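PDB 6UI5: 2-polyprenyl-6-methoxyphenol hydroxylase-like FAD-dependent oxidoreductase from Streptomyces sp. NRRL 11266, which binds flavin-adenine dinucleotide and is probably an FAD-dependent oxidoreductase of the aromatic-ring hydroxylase family. Local coordinates for residues A45-M53 / E377-A385; I388-P396 / W482-T493. All coordinates share one frame; numbering follows the deposited sequence.

Contact 1 (A45-M53 / E377-A385); sequences AINAGTLEM and EIVTNLGPA
Asn47, Leu382 and Asn381 bury the most surface here, and the two asparagines meet side chain to side chain. Asn47 ND2 donates to Asn381 OD1 with an N-H...O angle of 163°; the modelled length of 2.5 Å is shorter than usual and so doubtful. The acceptor lies in the amide plane of Asn47, the donor is somewhat tilted from the carbonyl plane of Asn381, and the two amide planes are turned 49° against each other. Asn47 is also the N-cap of helix 48-55. With chi1 at 65°, its CG sits between the backbone N and the carbonyl carbon, from where OD1 reaches back to accept from Thr50 N at 2.9 Å, nearly in line with the C=O bond, and from Thr50 OG1, which comes from above the carbonyl plane. Residues 377-385 contribute a helix end: Asn381, at positive phi, closes helix 369-379 in a Schellman motif. Just before it, Thr380 O accepts from Gly49 N at 2.8 Å, so a helix start and a helix end are joined through their backbones as well. Asn47 OD1 lies 3.1 Å from Thr380 O, two acceptors without a bond between them, a closeness that the Thr50 and Gly49 donors probably offset. Leu382 lays CD2 against the carboxylate of Glu52, 3.3 Å from OE1, the side chains crossing at about a right angle. That carboxylate is held by salt bridges to Arg406 and Arg89. With OD1 taken by Thr50, and ND2 by Asn381 and by Asn293 O, the buried amide of Asn47 is satisfied and fixed in rotation.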
loop_
_atom_site.group_PDB
_atom_site.type_symbol
_atom_site.label_atom_id
_atom_site.label_comp_id
_atom_site.label_asym_id
_atom_site.label_seq_id
_atom_site.Cartn_x
_atom_site.Cartn_y
_atom_site.Cartn_z
ATOM N N ALA A 45 -17.107 16.074 -13.294
ATOM C CA ALA A 45 -15.808 16.561 -12.857
ATOM C C ALA A 45 -14.773 16.327 -13.942
ATOM O O ALA A 45 -14.889 15.430 -14.780
ATOM C CB ALA A 45 -15.345 15.878 -11.559
ATOM N N ILE A 46 -13.741 17.151 -13.888
ATOM C CA ILE A 46 -12.606 17.107 -14.796
ATOM C C ILE A 46 -11.396 17.368 -13.926
ATOM O O ILE A 46 -11.369 18.377 -13.205
ATOM C CB ILE A 46 -12.720 18.174 -15.895
ATOM C CG1 ILE A 46 -13.906 17.876 -16.803
ATOM C CG2 ILE A 46 -11.435 18.296 -16.662
ATOM C CD1 ILE A 46 -13.565 17.045 -17.989
ATOM N N ASN A 47 -10.423 16.456 -13.940
ATOM C CA ASN A 47 -9.271 16.621 -13.050
ATOM C C ASN A 47 -8.160 17.443 -13.713
ATOM O O ASN A 47 -8.258 17.854 -14.879
ATOM C CB ASN A 47 -8.743 15.266 -12.584
ATOM C CG ASN A 47 -8.185 14.424 -13.717
ATOM O OD1 ASN A 47 -7.795 14.931 -14.792
ATOM N ND2 ASN A 47 -8.135 13.117 -13.482
ATOM N N ALA A 48 -7.064 17.663 -12.966
ATOM C CA ALA A 48 -6.026 18.593 -13.428
ATOM C C ALA A 48 -5.316 18.095 -14.685
ATOM O O ALA A 48 -4.992 18.888 -15.576
ATOM C CB ALA A 48 -5.018 18.847 -12.322
ATOM N N GLY A 49 -5.075 16.787 -14.789
ATOM C CA GLY A 49 -4.413 16.273 -15.979
ATOM C C GLY A 49 -5.268 16.398 -17.227
ATOM O O GLY A 49 -4.753 16.658 -18.326
ATOM N N THR A 50 -6.592 16.200 -17.077
ATOM C CA THR A 50 -7.507 16.360 -18.197
ATOM C C THR A 50 -7.605 17.817 -18.597
ATOM O O THR A 50 -7.665 18.140 -19.790
ATOM C CB THR A 50 -8.886 15.820 -17.825
ATOM O OG1 THR A 50 -8.779 14.429 -17.514
ATOM C CG2 THR A 50 -9.860 16.031 -18.966
ATOM N N LEU A 51 -7.613 18.715 -17.613
ATOM C CA LEU A 51 -7.592 20.140 -17.931
ATOM C C LEU A 51 -6.362 20.524 -18.761
ATOM O O LEU A 51 -6.507 21.197 -19.789
ATOM C CB LEU A 51 -7.686 20.963 -16.652
ATOM C CG LEU A 51 -9.136 21.045 -16.157
ATOM C CD1 LEU A 51 -9.241 21.472 -14.674
ATOM C CD2 LEU A 51 -9.920 21.966 -17.065
ATOM N N GLU A 52 -5.146 20.085 -18.366
ATOM C CA GLU A 52 -3.946 20.463 -19.141
ATOM C C GLU A 52 -4.039 19.975 -20.586
ATOM O O GLU A 52 -3.739 20.723 -21.521
ATOM C CB GLU A 52 -2.627 19.950 -18.506
ATOM C CG GLU A 52 -2.512 19.918 -16.967
ATOM C CD GLU A 52 -1.155 19.328 -16.428
ATOM O OE1 GLU A 52 -0.606 19.939 -15.480
ATOM O OE2 GLU A 52 -0.636 18.287 -16.939
ATOM N N MET A 53 -4.465 18.720 -20.790
ATOM C CA MET A 53 -4.591 18.198 -22.150
ATOM C C MET A 53 -5.623 18.956 -22.970
ATOM O O MET A 53 -5.473 19.068 -24.191
ATOM C CB MET A 53 -4.976 16.724 -22.128
ATOM C CG MET A 53 -3.864 15.843 -21.663
ATOM S SD MET A 53 -4.336 14.139 -21.847
ATOM C CE MET A 53 -5.018 13.810 -20.207
ATOM N N GLU A 377 -0.437 12.057 -8.414
ATOM C CA GLU A 377 -0.154 12.270 -9.828
ATOM C C GLU A 377 -1.035 11.395 -10.694
ATOM O O GLU A 377 -1.549 11.846 -11.729
ATOM C CB GLU A 377 1.309 11.960 -10.129
ATOM C CG GLU A 377 2.263 13.003 -9.611
ATOM C CD GLU A 377 3.641 12.807 -10.193
ATOM O OE1 GLU A 377 4.329 13.835 -10.373
ATOM O OE2 GLU A 377 4.028 11.633 -10.496
ATOM N N ILE A 378 -1.191 10.134 -10.300
ATOM C CA ILE A 378 -1.900 9.175 -11.133
ATOM C C ILE A 378 -3.410 9.440 -11.110
ATOM O O ILE A 378 -4.032 9.613 -12.161
ATOM C CB ILE A 378 -1.519 7.764 -10.673
ATOM C CG1 ILE A 378 -0.202 7.429 -11.324
ATOM C CG2 ILE A 378 -2.564 6.728 -11.032
ATOM C CD1 ILE A 378 0.386 6.231 -10.776
ATOM N N VAL A 379 -4.003 9.568 -9.918
ATOM C CA VAL A 379 -5.439 9.816 -9.847
ATOM C C VAL A 379 -5.811 11.168 -10.427
ATOM O O VAL A 379 -6.979 11.369 -10.755
ATOM C CB VAL A 379 -6.012 9.693 -8.405
ATOM C CG1 VAL A 379 -5.435 8.475 -7.713
ATOM C CG2 VAL A 379 -5.764 10.940 -7.573
ATOM N N THR A 380 -4.866 12.107 -10.587
ATOM C CA THR A 380 -5.230 13.336 -11.298
ATOM C C THR A 380 -4.868 13.282 -12.778
ATOM O O THR A 380 -5.060 14.277 -13.494
ATOM C CB THR A 380 -4.601 14.570 -10.664
ATOM O OG1 THR A 380 -3.168 14.438 -10.679
ATOM C CG2 THR A 380 -5.080 14.753 -9.225
ATOM N N ASN A 381 -4.368 12.138 -13.250
ATOM C CA ASN A 381 -3.855 11.984 -14.612
ATOM C C ASN A 381 -2.741 12.983 -14.966
ATOM O O ASN A 381 -2.438 13.169 -16.155
ATOM C CB ASN A 381 -5.002 12.047 -15.620
ATOM C CG ASN A 381 -6.057 10.956 -15.335
ATOM O OD1 ASN A 381 -7.163 11.254 -14.889
ATOM N ND2 ASN A 381 -5.681 9.687 -15.522
ATOM N N LEU A 382 -2.090 13.619 -13.971
ATOM C CA LEU A 382 -0.738 14.157 -14.211
ATOM C C LEU A 382 0.192 13.018 -14.533
ATOM O O LEU A 382 0.942 13.055 -15.511
ATOM C CB LEU A 382 -0.216 14.912 -12.995
ATOM C CG LEU A 382 -1.067 16.115 -12.619
ATOM C CD1 LEU A 382 -0.599 16.705 -11.286
ATOM C CD2 LEU A 382 -1.074 17.130 -13.782
ATOM N N GLY A 383 0.161 12.004 -13.676
ATOM C CA GLY A 383 -0.038 10.648 -14.107
ATOM C C GLY A 383 1.191 10.102 -14.738
ATOM O O GLY A 383 2.166 10.813 -14.957
ATOM N N PRO A 384 1.114 8.867 -15.140
ATOM C CA PRO A 384 2.324 8.102 -15.472
ATOM C C PRO A 384 3.242 8.905 -16.382
ATOM O O PRO A 384 2.845 9.285 -17.491
ATOM C CB PRO A 384 1.778 6.855 -16.168
ATOM C CG PRO A 384 0.454 7.347 -16.793
ATOM C CD PRO A 384 -0.054 8.510 -15.954
ATOM N N ALA A 385 4.433 9.249 -15.873
ATOM C CA ALA A 385 5.512 9.730 -16.723
ATOM C C ALA A 385 5.742 8.757 -17.867
ATOM O O ALA A 385 5.815 7.547 -17.658
ATOM C CB ALA A 385 6.803 9.894 -15.914
#

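Contact 2 (I388-P396 / W482-T493); sequences IAYEGVPEP and WGQDELRTALRT
Tyr390 and Trp482 meet as an offset edge-to-face pair, the edge of the tyrosine turned to the face of the indole, with ring planes at 67° and the centroid of the indole's six-membered ring 6.0 Å from that of Tyr390. The nearest atoms are Tyr390 CE2 and Trp482 CZ3, 4.0 Å apart. Along its length the tyrosine lies against the helix: Thr489 CG2 stands 3.5 Å from Tyr390 CB, Thr493 OG1 is at the ring edge 3.2 Å from Tyr390 CE1, Ala490 CB is 3.3 Å from Tyr390 OH, and the backbone N of Ala490 lies over one face, displaced toward the rim. Val393 approaches the indole obliquely, CG1 being 3.4 Å from Trp482 NE1. Its two methyls divide the work: with CG1 anti to the backbone N (chi1 175°), CG2 is left to meet Glu486 CG at 3.6 Å. Pro396 CD adds an oblique apolar touch to Trp482 CZ2. The helix, 484-495, belongs to a C-terminal part consistent with a thioredoxin-like fold, where it packs against strands 465-468 and 474-477 of a four-stranded mixed sheet; 388-396 is an irregular loop lying along the helix, next to strand 474-477. Further out, Tyr390 OH is hydrogen-bonded to Ala475 O, which ties the tyrosine to the sheet edge. In Glu486, chi1 (-74°) places CG over one face of the indole, toward the rim, and the bend at chi2 folds the carboxylate back, where OE2 accepts from Gly483 N at 2.9 Å. Gly483 is the N-cap, and its carbonyl O accepts from Trp476 NE1.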
loop_
_atom_site.group_PDB
_atom_site.type_symbol
_atom_site.label_atom_id
_atom_site.label_comp_id
_atom_site.label_asym_id
_atom_site.label_seq_id
_atom_site.Cartn_x
_atom_site.Cartn_y
_atom_site.Cartn_z
ATOM N N ILE A 388 11.290 7.816 -20.980
ATOM C CA ILE A 388 12.129 8.504 -21.958
ATOM C C ILE A 388 13.543 7.969 -21.786
ATOM O O ILE A 388 14.157 8.160 -20.727
ATOM C CB ILE A 388 12.096 10.033 -21.782
ATOM C CG1 ILE A 388 10.685 10.605 -21.966
ATOM C CG2 ILE A 388 13.120 10.711 -22.718
ATOM C CD1 ILE A 388 10.254 10.794 -23.402
ATOM N N ALA A 389 14.055 7.283 -22.806
ATOM C CA ALA A 389 15.447 6.847 -22.831
ATOM C C ALA A 389 15.926 6.812 -24.275
ATOM O O ALA A 389 15.138 6.629 -25.204
ATOM C CB ALA A 389 15.629 5.477 -22.197
ATOM N N TYR A 390 17.224 6.989 -24.460
ATOM C CA TYR A 390 17.804 7.022 -25.790
ATOM C C TYR A 390 19.064 6.180 -25.802
ATOM O O TYR A 390 19.743 6.041 -24.774
ATOM C CB TYR A 390 18.117 8.467 -26.234
ATOM C CG TYR A 390 16.912 9.373 -26.200
ATOM C CD1 TYR A 390 15.907 9.239 -27.144
ATOM C CD2 TYR A 390 16.770 10.351 -25.217
ATOM C CE1 TYR A 390 14.805 10.051 -27.123
ATOM C CE2 TYR A 390 15.674 11.173 -25.187
ATOM C CZ TYR A 390 14.678 11.012 -26.148
ATOM O OH TYR A 390 13.543 11.809 -26.169
ATOM N N GLU A 391 19.368 5.597 -26.960
ATOM C CA GLU A 391 20.592 4.819 -27.067
ATOM C C GLU A 391 21.799 5.728 -26.880
ATOM O O GLU A 391 21.820 6.868 -27.359
ATOM C CB GLU A 391 20.673 4.103 -28.420
ATOM C CG GLU A 391 20.229 2.618 -28.423
ATOM C CD GLU A 391 20.657 1.817 -27.173
ATOM O OE1 GLU A 391 21.704 2.117 -26.555
ATOM O OE2 GLU A 391 19.936 0.867 -26.799
ATOM N N GLY A 392 22.788 5.243 -26.131
ATOM C CA GLY A 392 23.996 6.025 -25.932
ATOM C C GLY A 392 23.949 6.917 -24.717
ATOM O O GLY A 392 24.848 6.895 -23.859
ATOM N N VAL A 393 22.900 7.734 -24.658
ATOM C CA VAL A 393 22.626 8.604 -23.511
ATOM C C VAL A 393 22.521 7.733 -22.263
ATOM O O VAL A 393 21.804 6.711 -22.279
ATOM C CB VAL A 393 21.328 9.413 -23.724
ATOM C CG1 VAL A 393 21.006 10.226 -22.463
ATOM C CG2 VAL A 393 21.469 10.317 -24.929
ATOM N N PRO A 394 23.213 8.070 -21.171
ATOM C CA PRO A 394 23.083 7.251 -19.969
ATOM C C PRO A 394 22.073 7.822 -19.002
ATOM O O PRO A 394 22.042 9.017 -18.711
ATOM C CB PRO A 394 24.503 7.262 -19.404
ATOM C CG PRO A 394 25.144 8.529 -19.952
ATOM C CD PRO A 394 24.233 9.095 -21.035
ATOM N N GLU A 395 21.222 6.921 -18.457
ATOM C CA GLU A 395 20.066 7.295 -17.647
ATOM C C GLU A 395 20.470 8.252 -16.522
ATOM O O GLU A 395 21.313 7.892 -15.680
ATOM C CB GLU A 395 19.428 6.024 -17.107
ATOM C CG GLU A 395 18.012 6.210 -16.617
ATOM C CD GLU A 395 17.961 6.494 -15.141
ATOM O OE1 GLU A 395 18.075 5.531 -14.353
ATOM O OE2 GLU A 395 17.824 7.678 -14.766
ATOM N N PRO A 396 19.899 9.459 -16.476
ATOM C CA PRO A 396 20.379 10.482 -15.533
ATOM C C PRO A 396 20.024 10.158 -14.085
ATOM O O PRO A 396 18.853 9.987 -13.740
ATOM C CB PRO A 396 19.680 11.762 -16.004
ATOM C CG PRO A 396 18.435 11.255 -16.717
ATOM C CD PRO A 396 18.848 9.970 -17.374
ATOM N N TRP A 482 22.081 17.016 -20.355
ATOM C CA TRP A 482 21.872 16.860 -21.789
ATOM C C TRP A 482 22.088 18.180 -22.515
ATOM O O TRP A 482 21.996 19.264 -21.933
ATOM C CB TRP A 482 20.447 16.316 -22.086
ATOM C CG TRP A 482 20.226 14.954 -21.546
ATOM C CD1 TRP A 482 21.127 14.198 -20.843
ATOM C CD2 TRP A 482 19.028 14.180 -21.624
ATOM N NE1 TRP A 482 20.560 12.997 -20.493
ATOM C CE2 TRP A 482 19.275 12.962 -20.956
ATOM C CE3 TRP A 482 17.765 14.395 -22.204
ATOM C CZ2 TRP A 482 18.314 11.959 -20.855
ATOM C CZ3 TRP A 482 16.809 13.394 -22.098
ATOM C CH2 TRP A 482 17.088 12.192 -21.429
ATOM N N GLY A 483 22.364 18.087 -23.804
ATOM C CA GLY A 483 22.691 19.258 -24.598
ATOM C C GLY A 483 22.321 19.024 -26.015
ATOM O O GLY A 483 21.388 18.271 -26.302
ATOM N N GLN A 484 23.058 19.668 -26.923
ATOM C CA GLN A 484 22.608 19.750 -28.303
ATOM C C GLN A 484 22.618 18.390 -28.997
ATOM O O GLN A 484 21.824 18.165 -29.921
ATOM C CB GLN A 484 23.443 20.780 -29.062
ATOM C CG GLN A 484 22.815 21.260 -30.367
ATOM C CD GLN A 484 21.527 22.076 -30.153
ATOM O OE1 GLN A 484 21.339 22.686 -29.102
ATOM N NE2 GLN A 484 20.655 22.077 -31.138
ATOM N N ASP A 485 23.460 17.455 -28.556
ATOM C CA ASP A 485 23.486 16.173 -29.257
ATOM C C ASP A 485 22.331 15.272 -28.817
ATOM O O ASP A 485 21.737 14.576 -29.648
ATOM C CB ASP A 485 24.836 15.467 -29.061
ATOM C CG ASP A 485 24.945 14.170 -29.871
ATOM O OD1 ASP A 485 24.242 14.028 -30.898
ATOM O OD2 ASP A 485 25.705 13.272 -29.465
ATOM N N GLU A 486 22.020 15.262 -27.517
ATOM C CA GLU A 486 20.879 14.514 -27.017
ATOM C C GLU A 486 19.582 15.016 -27.636
ATOM O O GLU A 486 18.714 14.222 -28.007
ATOM C CB GLU A 486 20.783 14.636 -25.495
ATOM C CG GLU A 486 21.788 13.864 -24.709
ATOM C CD GLU A 486 23.169 14.524 -24.734
ATOM O OE1 GLU A 486 24.150 13.829 -24.372
ATOM O OE2 GLU A 486 23.252 15.719 -25.133
ATOM N N LEU A 487 19.421 16.335 -27.725
ATOM C CA LEU A 487 18.254 16.892 -28.391
ATOM C C LEU A 487 18.122 16.370 -29.817
ATOM O O LEU A 487 17.010 16.064 -30.263
ATOM C CB LEU A 487 18.331 18.411 -28.374
ATOM C CG LEU A 487 17.359 19.238 -29.199
ATOM C CD1 LEU A 487 17.158 20.509 -28.465
ATOM C CD2 LEU A 487 18.003 19.559 -30.499
ATOM N N ARG A 488 19.237 16.277 -30.558
ATOM C CA ARG A 488 19.171 15.712 -31.911
ATOM C C ARG A 488 18.764 14.236 -31.878
ATOM O O ARG A 488 18.173 13.723 -32.838
ATOM C CB ARG A 488 20.519 15.874 -32.646
ATOM C CG ARG A 488 20.800 17.259 -33.261
ATOM C CD ARG A 488 22.065 17.298 -34.154
ATOM N NE ARG A 488 23.330 17.183 -33.401
ATOM C CZ ARG A 488 24.060 18.211 -32.943
ATOM N NH1 ARG A 488 23.674 19.469 -33.145
ATOM N NH2 ARG A 488 25.191 17.987 -32.279
ATOM N N THR A 489 19.084 13.533 -30.793
ATOM C CA THR A 489 18.654 12.147 -30.680
ATOM C C THR A 489 17.146 12.082 -30.433
ATOM O O THR A 489 16.402 11.438 -31.185
ATOM C CB THR A 489 19.447 11.457 -29.562
ATOM O OG1 THR A 489 20.836 11.344 -29.945
ATOM C CG2 THR A 489 18.867 10.067 -29.263
ATOM N N ALA A 490 16.683 12.818 -29.420
ATOM C CA ALA A 490 15.267 12.965 -29.133
ATOM C C ALA A 490 14.466 13.340 -30.379
ATOM O O ALA A 490 13.381 12.801 -30.617
ATOM C CB ALA A 490 15.102 14.016 -28.038
ATOM N N LEU A 491 14.993 14.245 -31.197
ATOM C CA LEU A 491 14.257 14.660 -32.375
ATOM C C LEU A 491 14.160 13.535 -33.397
ATOM O O LEU A 491 13.123 13.390 -34.065
ATOM C CB LEU A 491 14.902 15.895 -32.989
ATOM C CG LEU A 491 14.604 17.140 -32.170
ATOM C CD1 LEU A 491 15.565 18.234 -32.595
ATOM C CD2 LEU A 491 13.116 17.591 -32.342
ATOM N N ARG A 492 15.232 12.740 -33.545
ATOM C CA ARG A 492 15.162 11.622 -34.485
ATOM C C ARG A 492 14.190 10.549 -34.004
ATOM O O ARG A 492 13.475 9.944 -34.818
ATOM C CB ARG A 492 16.538 11.020 -34.718
ATOM C CG ARG A 492 17.467 11.963 -35.461
ATOM C CD ARG A 492 18.928 11.488 -35.451
ATOM N NE ARG A 492 19.802 12.491 -36.052
ATOM C CZ ARG A 492 19.900 12.710 -37.362
ATOM N NH1 ARG A 492 19.178 11.988 -38.215
ATOM N NH2 ARG A 492 20.717 13.655 -37.819
ATOM N N THR A 493 14.139 10.297 -32.692
ATOM C CA THR A 493 13.374 9.142 -32.261
ATOM C C THR A 493 11.882 9.450 -32.226
ATOM O O THR A 493 11.079 8.558 -32.499
ATOM C CB THR A 493 13.880 8.616 -30.906
ATOM O OG1 THR A 493 13.245 9.293 -29.816
ATOM C CG2 THR A 493 15.408 8.745 -30.778
#

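How the contacts relate
The two contacts follow one another along the chain: 377-385 of contact 1 leads almost directly into 388-396 of contact 2, although their centres are 26 Å apart and no other touch joins them. The centre of contact 1 is about 8 Å from the centre of the chain, and the side chain of Asn47 comes to about 7 Å from the bound flavin-adenine dinucleotide. Contact 2, by contrast, has its centre about 28 Å from the chain centre and joins the loop after helix 369-379 to helix 484-495. Their chemistry differs too: contact 1 rests on hydrogen bonds between helix ends, contact 2 on aromatic and apolar packing without a cross-segment hydrogen bond.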